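Local atomic coordinates of 3-Hydroxyacyl-CoA dehydrogenase (Ralstonia eutropha H16, PDB entry 4PZC), a protein that catalyses the NAD(+)-dependent oxidation of (S)-3-hydroxyacyl-CoA thioesters such as (S)-3-hydroxybutyryl-CoA to the corresponding 3-oxoacyl-CoA. Residues Ile3-Ile8 and Ala82-Ile87; Ala23-Asn28 and Ser171-Lys176; Val30-Ser35 and Asp78-Thr83; Asn111-Ser116 and Ala133-Gly138; Met148-Leu153 and Tyr177-Lys182. All coordinates share one frame; numbering follows the deposited sequence.

How the contacts relate
All five contacts lie in the NAD-binding, Rossmann-type domain. Contacts 1, 3, 4 and 5 reach the same mixed sheet. Contact 1 joins strands 5-9 and 85-88. Contact 3 packs the neighbouring strand 28-32 against 78-83 and shares Ala-82 and Thr-83 with contact 1; their centres are about 9 Å apart. Contact 4 continues the sheet from strand 85-88, its centre about 11 Å from that of contact 1. Contact 5 pairs strands 150-155 and 177-182, its centre about 25 Å from that of contact 3. Contact 2 ties the turn after helix 13-23 to the end of helix 161-173. Contact 1 closes before contacts 4 and 5 open; contacts 3 and 4 lie within the loop closed by contact 2.

Contact 1 of 5, residues Ile3-Ile8 and Ala82-Ile87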
# COMPACT_ATOMS: atom_id res chain seq x y z
N ILE A 3 -27.42 18.79 -15.48
CA ILE A 3 -27.09 17.53 -16.16
C ILE A 3 -28.06 16.44 -15.70
O ILE A 3 -27.97 15.98 -14.56
CB ILE A 3 -25.66 17.03 -15.85
CG1 ILE A 3 -24.61 17.96 -16.46
CG2 ILE A 3 -25.45 15.62 -16.41
CD1 ILE A 3 -23.19 17.59 -16.08
N ARG A 4 -28.99 16.03 -16.56
CA ARG A 4 -29.84 14.86 -16.29
C ARG A 4 -29.69 13.73 -17.34
O ARG A 4 -30.21 12.62 -17.15
CB ARG A 4 -31.31 15.30 -16.11
CG ARG A 4 -31.69 15.59 -14.65
CD ARG A 4 -33.11 16.15 -14.45
NE ARG A 4 -34.04 15.87 -15.55
CZ ARG A 4 -34.73 14.73 -15.74
NH1 ARG A 4 -34.62 13.71 -14.89
NH2 ARG A 4 -35.54 14.62 -16.78
N THR A 5 -28.94 14.00 -18.41
CA THR A 5 -28.72 13.03 -19.47
C THR A 5 -27.25 12.90 -19.86
O THR A 5 -26.67 13.83 -20.41
CB THR A 5 -29.51 13.40 -20.73
OG1 THR A 5 -30.87 13.60 -20.38
CG2 THR A 5 -29.41 12.27 -21.77
N VAL A 6 -26.69 11.70 -19.62
CA VAL A 6 -25.26 11.40 -19.82
C VAL A 6 -24.98 10.47 -21.00
O VAL A 6 -25.37 9.29 -20.99
CB VAL A 6 -24.67 10.72 -18.57
CG1 VAL A 6 -23.30 10.11 -18.85
CG2 VAL A 6 -24.59 11.71 -17.42
N GLY A 7 -24.28 11.01 -22.00
CA GLY A 7 -23.72 10.20 -23.07
C GLY A 7 -22.65 9.23 -22.57
O GLY A 7 -21.88 9.55 -21.66
N ILE A 8 -22.64 8.02 -23.14
CA ILE A 8 -21.56 7.06 -22.93
C ILE A 8 -21.18 6.44 -24.26
O ILE A 8 -22.03 5.86 -24.93
CB ILE A 8 -21.97 5.93 -21.99
CG1 ILE A 8 -22.28 6.50 -20.61
CG2 ILE A 8 -20.86 4.88 -21.90
CD1 ILE A 8 -22.62 5.46 -19.57
N ALA A 82 -28.93 14.46 -27.67
CA ALA A 82 -29.89 14.48 -26.54
C ALA A 82 -29.22 14.54 -25.15
O ALA A 82 -29.90 14.39 -24.14
CB ALA A 82 -30.80 13.27 -26.62
N THR A 83 -27.91 14.78 -25.10
CA THR A 83 -27.13 14.51 -23.90
C THR A 83 -26.48 15.77 -23.37
O THR A 83 -26.10 16.65 -24.15
CB THR A 83 -26.03 13.49 -24.20
OG1 THR A 83 -25.19 13.97 -25.26
CG2 THR A 83 -26.64 12.16 -24.62
N ASP A 84 -26.34 15.85 -22.05
CA ASP A 84 -25.69 16.98 -21.36
C ASP A 84 -24.16 16.87 -21.43
O ASP A 84 -23.46 17.87 -21.47
CB ASP A 84 -26.13 17.06 -19.88
CG ASP A 84 -27.66 17.05 -19.71
OD1 ASP A 84 -28.38 17.64 -20.55
OD2 ASP A 84 -28.15 16.44 -18.74
N ILE A 85 -23.65 15.64 -21.46
CA ILE A 85 -22.22 15.35 -21.40
C ILE A 85 -21.94 13.93 -21.90
O ILE A 85 -22.78 13.02 -21.74
CB ILE A 85 -21.70 15.49 -19.95
CG1 ILE A 85 -20.33 14.84 -19.79
CG2 ILE A 85 -22.67 14.82 -18.98
CD1 ILE A 85 -19.63 15.17 -18.49
N VAL A 86 -20.76 13.72 -22.49
CA VAL A 86 -20.39 12.43 -23.06
C VAL A 86 -19.07 11.87 -22.49
O VAL A 86 -18.04 12.55 -22.47
CB VAL A 86 -20.27 12.54 -24.59
CG1 VAL A 86 -20.35 11.16 -25.23
CG2 VAL A 86 -21.36 13.45 -25.14
N ILE A 87 -19.13 10.61 -22.07
CA ILE A 87 -18.00 9.92 -21.47
C ILE A 87 -17.56 8.86 -22.44
O ILE A 87 -18.24 7.84 -22.60
CB ILE A 87 -18.39 9.20 -20.16
CG1 ILE A 87 -18.78 10.21 -19.07
CG2 ILE A 87 -17.24 8.32 -19.67
CD1 ILE A 87 -19.50 9.57 -17.90
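Gly-7 and Val-86 face each other where strands 5-8 and 85-87 run parallel, their axes inclined by 33°. Gly-7 uses both backbone groups. Its N donates to Ile-85 O at 2.5 Å, and its O accepts from Ile-87 N at 3.0 Å. Before the regular pairing begins, Asp-84 N donates to Thr-5 O at 2.6 Å.

Asp-84 also holds Thr-5 through its side chain. CG is anti to the carbonyl carbon (chi1 -52°), beside the backbone N that also bonds to Thr-5. Thr-5 N gives a nearly straight bond to Asp-84 OD2 at 2.6 Å, coming from above the carboxylate plane. The Ile-3 side chain runs past that of Asp-84 in the opposite direction, with CG1 and CG2 against Asp-84 CB.

Beyond it, Ile-85 CG2 touches two branched side chains, 3.9 Å from Ile-3 CG2 and 4.0 Å from Val-6 CG2. Val-6 and Ile-85 lie side by side, pointing the same way. Further along, Ile-87 CD1 meets Val-6 CG1 at 4.0 Å. On the other face, Gly-7 has no side chain, and methyls pack directly on its backbone: Thr-83 CG2 is 3.8 Å from Gly-7 CA, and Val-86 CG1 is close by.

The pair belongs to the parallel core of the Rossmann fold. Strand 28-32 bonds to the far edge of strand 5-9, and strand 113-117 to that of strand 85-88. Helix 13-23 covers Ile-8 and Ile-87 through Ile-18, while Val-86 packs on Val-108.

Contact 2 of 5, residues Ala23-Asn28 and Ser171-Lys176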
# COMPACT_ATOMS: atom_id res chain seq x y z
N ALA A 23 -27.73 5.37 -13.78
CA ALA A 23 -29.12 4.92 -13.87
C ALA A 23 -29.77 4.75 -12.51
O ALA A 23 -30.86 5.27 -12.26
CB ALA A 23 -29.19 3.62 -14.62
N VAL A 24 -29.10 4.02 -11.62
CA VAL A 24 -29.62 3.78 -10.28
C VAL A 24 -29.80 5.07 -9.48
O VAL A 24 -30.59 5.14 -8.55
CB VAL A 24 -28.73 2.82 -9.47
CG1 VAL A 24 -28.51 1.51 -10.24
CG2 VAL A 24 -27.41 3.49 -9.09
N VAL A 25 -29.05 6.10 -9.86
CA VAL A 25 -29.22 7.43 -9.29
C VAL A 25 -30.36 8.16 -10.01
O VAL A 25 -30.64 9.33 -9.75
CB VAL A 25 -27.90 8.22 -9.40
CG1 VAL A 25 -28.06 9.63 -8.87
CG2 VAL A 25 -26.79 7.49 -8.64
N GLY A 26 -31.04 7.45 -10.92
CA GLY A 26 -32.11 8.02 -11.72
C GLY A 26 -31.63 8.97 -12.80
O GLY A 26 -32.26 10.00 -13.04
N LEU A 27 -30.53 8.63 -13.46
CA LEU A 27 -29.99 9.50 -14.51
C LEU A 27 -30.14 8.89 -15.90
O LEU A 27 -29.98 7.68 -16.07
CB LEU A 27 -28.53 9.83 -14.23
CG LEU A 27 -28.26 10.93 -13.20
CD1 LEU A 27 -26.76 11.17 -13.11
CD2 LEU A 27 -29.00 12.21 -13.55
N ASN A 28 -30.44 9.74 -16.88
CA ASN A 28 -30.75 9.30 -18.24
C ASN A 28 -29.47 9.04 -18.98
O ASN A 28 -28.62 9.93 -19.06
CB ASN A 28 -31.55 10.35 -18.98
CG ASN A 28 -32.73 10.85 -18.17
OD1 ASN A 28 -32.79 12.04 -17.83
ND2 ASN A 28 -33.65 9.94 -17.83
N SER A 171 -20.21 13.53 -10.16
CA SER A 171 -19.66 12.35 -9.52
C SER A 171 -20.21 12.16 -8.13
O SER A 171 -20.52 11.04 -7.75
CB SER A 171 -18.14 12.49 -9.43
OG SER A 171 -17.66 13.03 -10.64
N LYS A 172 -20.29 13.26 -7.37
CA LYS A 172 -20.85 13.19 -6.03
C LYS A 172 -22.24 12.61 -6.17
O LYS A 172 -22.58 11.71 -5.41
CB LYS A 172 -20.90 14.56 -5.35
CG LYS A 172 -19.58 15.04 -4.75
CD LYS A 172 -19.83 15.95 -3.55
CE LYS A 172 -18.56 16.54 -2.97
NZ LYS A 172 -17.93 17.45 -3.96
N GLN A 173 -23.00 13.07 -7.16
CA GLN A 173 -24.34 12.55 -7.39
C GLN A 173 -24.36 11.05 -7.71
O GLN A 173 -25.31 10.36 -7.36
CB GLN A 173 -25.07 13.32 -8.49
CG GLN A 173 -26.58 13.16 -8.37
CD GLN A 173 -27.37 13.63 -9.58
OE1 GLN A 173 -27.39 14.81 -9.91
NE2 GLN A 173 -28.06 12.70 -10.24
N LEU A 174 -23.32 10.53 -8.34
CA LEU A 174 -23.18 9.08 -8.52
C LEU A 174 -22.77 8.31 -7.24
O LEU A 174 -22.69 7.08 -7.26
CB LEU A 174 -22.17 8.77 -9.64
CG LEU A 174 -22.67 8.77 -11.10
CD1 LEU A 174 -22.91 10.17 -11.66
CD2 LEU A 174 -21.70 8.03 -12.00
N GLY A 175 -22.49 9.02 -6.14
CA GLY A 175 -22.03 8.39 -4.90
C GLY A 175 -20.57 7.96 -4.90
O GLY A 175 -20.15 7.23 -4.02
N LYS A 176 -19.80 8.39 -5.90
CA LYS A 176 -18.35 8.19 -5.92
C LYS A 176 -17.67 9.38 -5.25
O LYS A 176 -18.17 10.50 -5.32
CB LYS A 176 -17.79 8.11 -7.36
CG LYS A 176 -18.53 7.26 -8.37
CD LYS A 176 -18.63 5.83 -7.89
CE LYS A 176 -18.84 4.85 -9.03
NZ LYS A 176 -19.47 3.60 -8.52
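Val-25 and Leu-27 meet Gln-173 and Leu-174 where two helices end close together. The contact is made by van der Waals packing alone.

Most of it sets polar atoms against carbon. Val-25 CG1 touches Gln-173 twice, at the backbone O (3.2 Å) and at the amide NE2 (3.4 Å). Val-25 CG2 leans on the same backbone O. The Gln-173 side chain crosses Val-25 obliquely. CG is anti to the backbone N (chi1 -158°); the chain beyond is extended and its amide reaches the other segment. There it meets Leu-27 tip to tip. NE2 stands 3.5 Å from Leu-27 CG, and both leucine methyls are about as near.

Purely apolar contact is smaller. Val-25 CG2 lies 3.9 Å from Leu-174 CA. Leu-27 CD1 and Leu-174 CD1 are 4.2 Å apart.

The third element is backbone bonding inside each segment. Both helices close with a Schellman motif, and a glycine of positive phi leads each chain out: Gly-26 (phi 73°) and Gly-175 (phi 77°). Gly-26 N donates to Ala-23 O at 2.6 Å, and Gly-175 N to Lys-172 O at 2.8 Å. Val-25 and Leu-174 directly precede the two glycines.

Helix 13-23 extends the apolar patch: Leu-174 packs on Ala-21 and Cys-22, and Leu-27 on Cys-22. Beyond Leu-27 the chain enters strand 28-32. Beyond Gly-175 it enters strand 177-182, with Lys-176 packed on Val-151 of strand 150-155. The contact thus joins the turn after helix 13-23 to the end of helix 161-173 within the Rossmann-type NAD-binding domain.

Contact 3 of 5, residues Val30-Ser35 and Asp78-Thr83; sequences VMVDIS and DDLKAT
Val-30 and Val-32, on strand 28-32 of the Rossmann fold, pack against the 3-10 segment 79-81 and against Thr-83. The contact is apolar and buried.

Leu-80 CD2 is its centre. It sits 3.7 Å from Val-30 CG1 and equally far from Val-32 CG2, so one methyl bridges two valines that point to the same side of the strand. The other branch is turned elsewhere: CD1 is anti to CA (chi2 -180°) and goes to Val-86. Val-30 also spreads its own methyls. CG1 touches Asp-79 CB at 3.6 Å, and CG2 touches Thr-83 CG2 at 3.6 Å. Val-30 crosses both of these side chains at about a right angle.

The next shell holds the turn in shape. Lys-81 N donates to Asp-78 O at 2.9 Å, and Ala-82 N to Asp-79 O at 3.0 Å. From the Asp-79 side chain it is CB that meets Val-30; OD2 is hydrogen-bonded to Ser-74 OG. Tyr-77 touches Val-32, and Leu-80 also reaches Val-9 and Val-108. On the strand side, Val-30 and Val-32 are bonded through their backbones to strand 5-9.

Beyond the packing, the strand leads to the nucleotide site. Asp-33, which follows Val-32, binds NAD(+). An acidic residue at the end of the second strand commonly contacts the adenosine ribose in NAD-binding Rossmann folds, and Asp-33 probably does the same. Its OD2 is hydrogen-bonded to Ala-11 N in the glycine-rich loop. Its OD1 offers the anti lone pair to Ile-34 N at 2.6 Å.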
# COMPACT_ATOMS: atom_id res chain seq x y z
N VAL A 30 -27.65 7.75 -22.54
CA VAL A 30 -27.54 7.33 -23.94
C VAL A 30 -26.24 6.53 -24.10
O VAL A 30 -25.14 7.10 -24.05
CB VAL A 30 -27.55 8.56 -24.89
CG1 VAL A 30 -27.32 8.14 -26.34
CG2 VAL A 30 -28.85 9.33 -24.77
N MET A 31 -26.34 5.21 -24.28
CA MET A 31 -25.14 4.35 -24.32
C MET A 31 -24.88 3.77 -25.70
O MET A 31 -25.51 2.79 -26.08
CB MET A 31 -25.25 3.21 -23.30
CG MET A 31 -23.91 2.55 -22.99
SD MET A 31 -23.94 0.76 -22.88
CE MET A 31 -24.95 0.50 -21.43
N VAL A 32 -23.91 4.34 -26.41
CA VAL A 32 -23.64 3.97 -27.80
C VAL A 32 -22.57 2.88 -27.88
O VAL A 32 -21.82 2.69 -26.93
CB VAL A 32 -23.23 5.22 -28.62
CG1 VAL A 32 -23.26 4.92 -30.11
CG2 VAL A 32 -24.14 6.39 -28.31
N ASP A 33 -22.52 2.15 -28.98
CA ASP A 33 -21.44 1.18 -29.27
C ASP A 33 -21.66 0.63 -30.69
O ASP A 33 -22.78 0.71 -31.20
CB ASP A 33 -21.38 0.03 -28.23
CG ASP A 33 -20.02 -0.70 -28.21
OD1 ASP A 33 -19.43 -0.94 -29.27
OD2 ASP A 33 -19.55 -1.08 -27.12
N ILE A 34 -20.62 0.09 -31.32
CA ILE A 34 -20.65 -0.18 -32.77
C ILE A 34 -21.65 -1.23 -33.28
O ILE A 34 -22.09 -1.10 -34.42
CB ILE A 34 -19.24 -0.48 -33.37
CG1 ILE A 34 -18.56 -1.64 -32.62
CG2 ILE A 34 -18.39 0.80 -33.39
CD1 ILE A 34 -17.29 -2.13 -33.29
N SER A 35 -22.01 -2.24 -32.49
CA SER A 35 -23.08 -3.19 -32.91
C SER A 35 -24.31 -3.16 -31.98
O SER A 35 -24.28 -2.54 -30.90
CB SER A 35 -22.54 -4.63 -33.06
OG SER A 35 -22.03 -5.17 -31.85
N ASP A 78 -25.52 10.22 -33.27
CA ASP A 78 -26.35 11.43 -33.23
C ASP A 78 -27.22 11.48 -31.96
O ASP A 78 -27.64 12.56 -31.55
CB ASP A 78 -27.22 11.55 -34.49
CG ASP A 78 -26.44 12.11 -35.68
OD1 ASP A 78 -26.34 13.35 -35.78
OD2 ASP A 78 -25.95 11.31 -36.53
N ASP A 79 -27.45 10.33 -31.31
CA ASP A 79 -28.26 10.30 -30.08
C ASP A 79 -27.59 11.10 -28.95
O ASP A 79 -28.23 11.52 -27.98
CB ASP A 79 -28.56 8.85 -29.67
CG ASP A 79 -29.52 8.14 -30.65
OD1 ASP A 79 -29.84 8.73 -31.70
OD2 ASP A 79 -29.95 7.00 -30.41
N LEU A 80 -26.30 11.34 -29.12
CA LEU A 80 -25.52 12.15 -28.20
C LEU A 80 -25.82 13.66 -28.27
O LEU A 80 -25.28 14.43 -27.49
CB LEU A 80 -24.02 11.89 -28.43
CG LEU A 80 -23.63 10.40 -28.34
CD1 LEU A 80 -22.15 10.18 -28.57
CD2 LEU A 80 -24.07 9.82 -27.00
N LYS A 81 -26.67 14.07 -29.21
CA LYS A 81 -27.24 15.42 -29.18
C LYS A 81 -28.23 15.54 -28.00
O LYS A 81 -28.35 16.61 -27.40
CB LYS A 81 -27.94 15.79 -30.49
CG LYS A 81 -27.03 16.03 -31.70
CD LYS A 81 -27.79 16.67 -32.87
CE LYS A 81 -27.08 16.52 -34.21
NZ LYS A 81 -26.16 17.66 -34.47
N ALA A 82 -28.93 14.46 -27.67
CA ALA A 82 -29.89 14.48 -26.54
C ALA A 82 -29.22 14.54 -25.15
O ALA A 82 -29.90 14.39 -24.14
CB ALA A 82 -30.80 13.27 -26.62
N THR A 83 -27.91 14.78 -25.10
CA THR A 83 -27.13 14.51 -23.90
C THR A 83 -26.48 15.77 -23.37
O THR A 83 -26.10 16.65 -24.15
CB THR A 83 -26.03 13.49 -24.20
OG1 THR A 83 -25.19 13.97 -25.26
CG2 THR A 83 -26.64 12.16 -24.62

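Contact 4 of 5, residues Asn111-Ser116 and Ala133-Gly138; sequences NVIIAS and ADRFIG
Ile-114 and Phe-136 pair across the parallel strands of a beta-alpha-beta crossover, strand 113-117, helix 123-127 and strand 136-141. Ile-114 N donates to Arg-135 O at 3.0 Å. Ile-114 O accepts from Ile-137 N at 3.2 Å, and Ser-116 N donates to Ile-137 O at 3.1 Å.

Phe-136 CG is anti to the backbone N (chi1 -173°). The ring reaches back toward the partner strand, with CD1 3.8 Å from Ile-114 CG2 and CZ 3.6 Å from Ser-116 CB. Helix 123-127 packs on the ring through Ile-123, Leu-126 and Ala-127. Helix 94-107 covers Ile-114 on the same face of the Rossmann sheet. Ser-116 OG is bonded to Glu-88 OE1, and the Ser-116 side chain touches Lys-97, a predicted NAD(+)-binding residue.

On the other face, Ala-115 CB meets Ile-137 CG2 at 3.6 Å, and Val-167 of helix 161-173 packs on Ile-137.

Before the strands begin, Arg-135 bends at chi2 (-84°) and chi3. Ile-113 CG1 lies at the edge of its guanidinium, 3.6 Å from NH1. Asn-111 ND2 stands over one face, offset toward the rim, with the amide plane turned 32° from the guanidinium.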
# COMPACT_ATOMS: atom_id res chain seq x y z
N ASN A 111 -21.44 23.87 -25.71
CA ASN A 111 -21.45 23.85 -24.25
C ASN A 111 -21.74 22.48 -23.64
O ASN A 111 -22.02 22.39 -22.45
CB ASN A 111 -22.42 24.91 -23.69
CG ASN A 111 -21.71 26.20 -23.32
OD1 ASN A 111 -21.43 27.04 -24.18
ND2 ASN A 111 -21.39 26.36 -22.03
N VAL A 112 -21.64 21.42 -24.44
CA VAL A 112 -21.73 20.06 -23.93
C VAL A 112 -20.30 19.54 -23.64
O VAL A 112 -19.40 19.66 -24.47
CB VAL A 112 -22.53 19.14 -24.90
CG1 VAL A 112 -22.21 17.66 -24.69
CG2 VAL A 112 -24.04 19.40 -24.76
N ILE A 113 -20.12 18.96 -22.45
CA ILE A 113 -18.82 18.49 -21.96
C ILE A 113 -18.49 17.10 -22.47
O ILE A 113 -19.31 16.21 -22.42
CB ILE A 113 -18.82 18.40 -20.42
CG1 ILE A 113 -18.96 19.80 -19.81
CG2 ILE A 113 -17.57 17.68 -19.90
CD1 ILE A 113 -19.36 19.79 -18.34
N ILE A 114 -17.26 16.94 -22.93
CA ILE A 114 -16.73 15.65 -23.34
C ILE A 114 -15.67 15.22 -22.32
O ILE A 114 -14.64 15.89 -22.15
CB ILE A 114 -16.08 15.74 -24.73
CG1 ILE A 114 -17.10 16.23 -25.78
CG2 ILE A 114 -15.47 14.39 -25.12
CD1 ILE A 114 -16.50 16.70 -27.11
N ALA A 115 -15.92 14.12 -21.64
CA ALA A 115 -14.97 13.52 -20.72
C ALA A 115 -14.46 12.24 -21.34
O ALA A 115 -15.19 11.61 -22.10
CB ALA A 115 -15.63 13.23 -19.39
N SER A 116 -13.22 11.87 -21.04
CA SER A 116 -12.68 10.56 -21.45
C SER A 116 -12.11 9.77 -20.27
O SER A 116 -11.28 10.28 -19.54
CB SER A 116 -11.59 10.71 -22.49
OG SER A 116 -11.23 9.44 -22.98
N ALA A 133 -11.55 22.60 -25.84
CA ALA A 133 -10.77 21.94 -24.80
C ALA A 133 -11.31 22.23 -23.39
O ALA A 133 -11.42 21.31 -22.60
CB ALA A 133 -9.32 22.39 -24.90
N ASP A 134 -11.67 23.48 -23.10
CA ASP A 134 -12.14 23.84 -21.76
C ASP A 134 -13.35 23.03 -21.31
O ASP A 134 -13.64 22.91 -20.11
CB ASP A 134 -12.45 25.33 -21.67
CG ASP A 134 -13.81 25.68 -22.25
OD1 ASP A 134 -13.89 25.71 -23.50
OD2 ASP A 134 -14.77 25.95 -21.46
N ARG A 135 -14.06 22.47 -22.28
CA ARG A 135 -15.17 21.58 -21.99
C ARG A 135 -14.73 20.11 -21.95
O ARG A 135 -15.56 19.22 -21.88
CB ARG A 135 -16.29 21.79 -23.02
CG ARG A 135 -16.96 23.15 -22.93
CD ARG A 135 -18.04 23.14 -21.87
NE ARG A 135 -17.94 24.29 -20.97
CZ ARG A 135 -18.48 24.35 -19.75
NH1 ARG A 135 -19.18 23.32 -19.26
NH2 ARG A 135 -18.31 25.44 -19.02
N PHE A 136 -13.42 19.85 -21.99
CA PHE A 136 -12.92 18.49 -21.94
C PHE A 136 -12.27 18.20 -20.60
O PHE A 136 -11.48 19.00 -20.11
CB PHE A 136 -11.90 18.24 -23.05
CG PHE A 136 -11.47 16.80 -23.13
CD1 PHE A 136 -12.20 15.90 -23.87
CD2 PHE A 136 -10.37 16.35 -22.43
CE1 PHE A 136 -11.82 14.58 -23.92
CE2 PHE A 136 -9.99 15.02 -22.48
CZ PHE A 136 -10.71 14.14 -23.23
N ILE A 137 -12.58 17.04 -20.04
CA ILE A 137 -12.04 16.65 -18.75
C ILE A 137 -11.76 15.15 -18.77
O ILE A 137 -12.28 14.45 -19.62
CB ILE A 137 -13.04 16.98 -17.63
CG1 ILE A 137 -12.32 17.10 -16.29
CG2 ILE A 137 -14.13 15.93 -17.56
CD1 ILE A 137 -13.23 17.41 -15.12
N GLY A 138 -10.90 14.66 -17.87
CA GLY A 138 -10.57 13.24 -17.78
C GLY A 138 -11.21 12.61 -16.56
O GLY A 138 -11.36 13.26 -15.53

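Contact 5 of 5, residues Met148-Leu153 and Tyr177-Lys182; sequences MALVEL and YPITVK
Leu-153 lies beside Pro-178 on one face of two parallel strands, 150-153 and 177-182. These form the last beta-alpha-beta unit of the Rossmann-type domain, with helix 161-173 between them. The strand axes are inclined by 22°.

Leu-153 can be followed outward. Its CB is 3.6 Å from Ile-179 O. CG is anti to the carbonyl carbon (chi1 -60°) and comes to 4.1 Å from Pro-178 CB. CD1 makes the closer contact, 3.4 Å from Pro-178 CB, and is 3.9 Å from Thr-180 OG1. CD2 goes to Ser-171 of helix 161-173. The Leu-153 and Pro-178 side chains point the same way, while Thr-180 crosses Leu-153 obliquely. Val-167 and Glu-168 of the helix also touch Leu-153.

The other face carries Leu-150, Glu-152, Tyr-177 and Ile-179. Glu-152 OE2 accepts hydrogen bonds from Val-188 N and Val-189 N, at the start of helix 189-205. The glutamate side chain also touches His-140, predicted to be important for catalysis. This is consistent with the His-Glu pair of 3-hydroxyacyl-CoA dehydrogenases.

Strand 177-182 is an edge strand of its sheet within the chain, and the second subunit packs along it. Glu-213 OE2 of that subunit bonds to Thr-180 N, and its Glu-216 touches Tyr-177 and Ile-179.

Backbone bonds join the strands throughout. Leu-153 N donates to Ile-179 O at 2.6 Å, and Val-151 N to Tyr-177 O at 3.0 Å. Ile-179 N to Val-151 O and Val-181 N to Leu-153 O are weak. The first bond is almost straight (176°): Tyr-177 N meets Ala-149 O at 2.7 Å from above the carbonyl plane.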
# COMPACT_ATOMS: atom_id res chain seq x y z
N MET A 148 -17.20 0.35 -6.48
CA MET A 148 -16.06 1.25 -6.22
C MET A 148 -16.52 2.70 -6.12
O MET A 148 -17.05 3.25 -7.07
CB MET A 148 -15.00 1.14 -7.33
CG MET A 148 -14.40 -0.23 -7.47
SD MET A 148 -13.67 -0.82 -5.93
CE MET A 148 -11.98 -0.23 -6.14
N ALA A 149 -16.27 3.32 -4.98
CA ALA A 149 -16.84 4.62 -4.70
C ALA A 149 -15.85 5.74 -4.95
O ALA A 149 -15.75 6.65 -4.13
CB ALA A 149 -17.36 4.68 -3.26
N LEU A 150 -15.13 5.71 -6.07
CA LEU A 150 -14.29 6.85 -6.43
C LEU A 150 -13.87 6.97 -7.89
O LEU A 150 -13.86 5.99 -8.66
CB LEU A 150 -13.04 6.90 -5.57
CG LEU A 150 -11.86 5.95 -5.87
CD1 LEU A 150 -12.28 4.63 -6.53
CD2 LEU A 150 -10.77 6.69 -6.66
N VAL A 151 -13.51 8.20 -8.23
CA VAL A 151 -13.06 8.54 -9.56
C VAL A 151 -11.95 9.57 -9.45
O VAL A 151 -12.00 10.48 -8.59
CB VAL A 151 -14.17 9.19 -10.38
CG1 VAL A 151 -13.82 9.16 -11.86
CG2 VAL A 151 -15.48 8.49 -10.12
N GLU A 152 -10.97 9.44 -10.34
CA GLU A 152 -9.98 10.47 -10.46
C GLU A 152 -10.53 11.41 -11.49
O GLU A 152 -10.93 10.99 -12.57
CB GLU A 152 -8.62 9.91 -10.86
CG GLU A 152 -8.10 8.84 -9.91
CD GLU A 152 -6.67 8.41 -10.20
OE1 GLU A 152 -6.38 7.78 -11.25
OE2 GLU A 152 -5.82 8.68 -9.34
N LEU A 153 -10.57 12.70 -11.14
CA LEU A 153 -11.02 13.74 -12.04
C LEU A 153 -9.76 14.41 -12.46
O LEU A 153 -9.04 14.93 -11.64
CB LEU A 153 -11.90 14.75 -11.31
CG LEU A 153 -13.18 14.18 -10.68
CD1 LEU A 153 -13.94 15.30 -9.96
CD2 LEU A 153 -14.05 13.51 -11.74
N TYR A 177 -16.50 9.14 -4.66
CA TYR A 177 -15.65 10.26 -4.26
C TYR A 177 -14.77 10.77 -5.40
O TYR A 177 -13.97 10.03 -5.96
CB TYR A 177 -14.80 9.93 -3.02
CG TYR A 177 -15.02 10.99 -1.98
CD1 TYR A 177 -14.64 12.30 -2.23
CD2 TYR A 177 -15.70 10.71 -0.80
CE1 TYR A 177 -14.88 13.31 -1.31
CE2 TYR A 177 -15.94 11.70 0.14
CZ TYR A 177 -15.53 13.00 -0.13
OH TYR A 177 -15.77 14.00 0.79
N PRO A 178 -14.94 12.05 -5.77
CA PRO A 178 -14.07 12.67 -6.75
C PRO A 178 -12.68 12.87 -6.21
O PRO A 178 -12.52 13.12 -5.02
CB PRO A 178 -14.69 14.05 -6.92
CG PRO A 178 -15.28 14.33 -5.59
CD PRO A 178 -15.91 13.02 -5.24
N ILE A 179 -11.69 12.78 -7.08
CA ILE A 179 -10.32 13.08 -6.73
C ILE A 179 -9.75 13.94 -7.84
O ILE A 179 -9.52 13.46 -8.94
CB ILE A 179 -9.50 11.79 -6.63
CG1 ILE A 179 -10.01 10.91 -5.48
CG2 ILE A 179 -8.02 12.10 -6.46
CD1 ILE A 179 -9.89 11.56 -4.12
N THR A 180 -9.54 15.22 -7.55
CA THR A 180 -9.05 16.15 -8.57
C THR A 180 -7.53 16.10 -8.66
O THR A 180 -6.81 16.02 -7.66
CB THR A 180 -9.60 17.55 -8.33
OG1 THR A 180 -11.02 17.49 -8.48
CG2 THR A 180 -9.05 18.55 -9.32
N VAL A 181 -7.06 16.10 -9.91
CA VAL A 181 -5.69 15.75 -10.21
C VAL A 181 -5.29 16.54 -11.42
O VAL A 181 -5.98 16.49 -12.42
CB VAL A 181 -5.59 14.26 -10.59
CG1 VAL A 181 -4.19 13.89 -11.05
CG2 VAL A 181 -6.01 13.39 -9.43
N LYS A 182 -4.19 17.28 -11.34
CA LYS A 182 -3.65 17.87 -12.53
C LYS A 182 -3.12 16.72 -13.37
O LYS A 182 -2.38 15.90 -12.89
CB LYS A 182 -2.50 18.83 -12.23
CG LYS A 182 -2.88 20.03 -11.40
CD LYS A 182 -1.77 21.07 -11.52
CE LYS A 182 -2.06 22.34 -10.72
NZ LYS A 182 -1.73 22.26 -9.26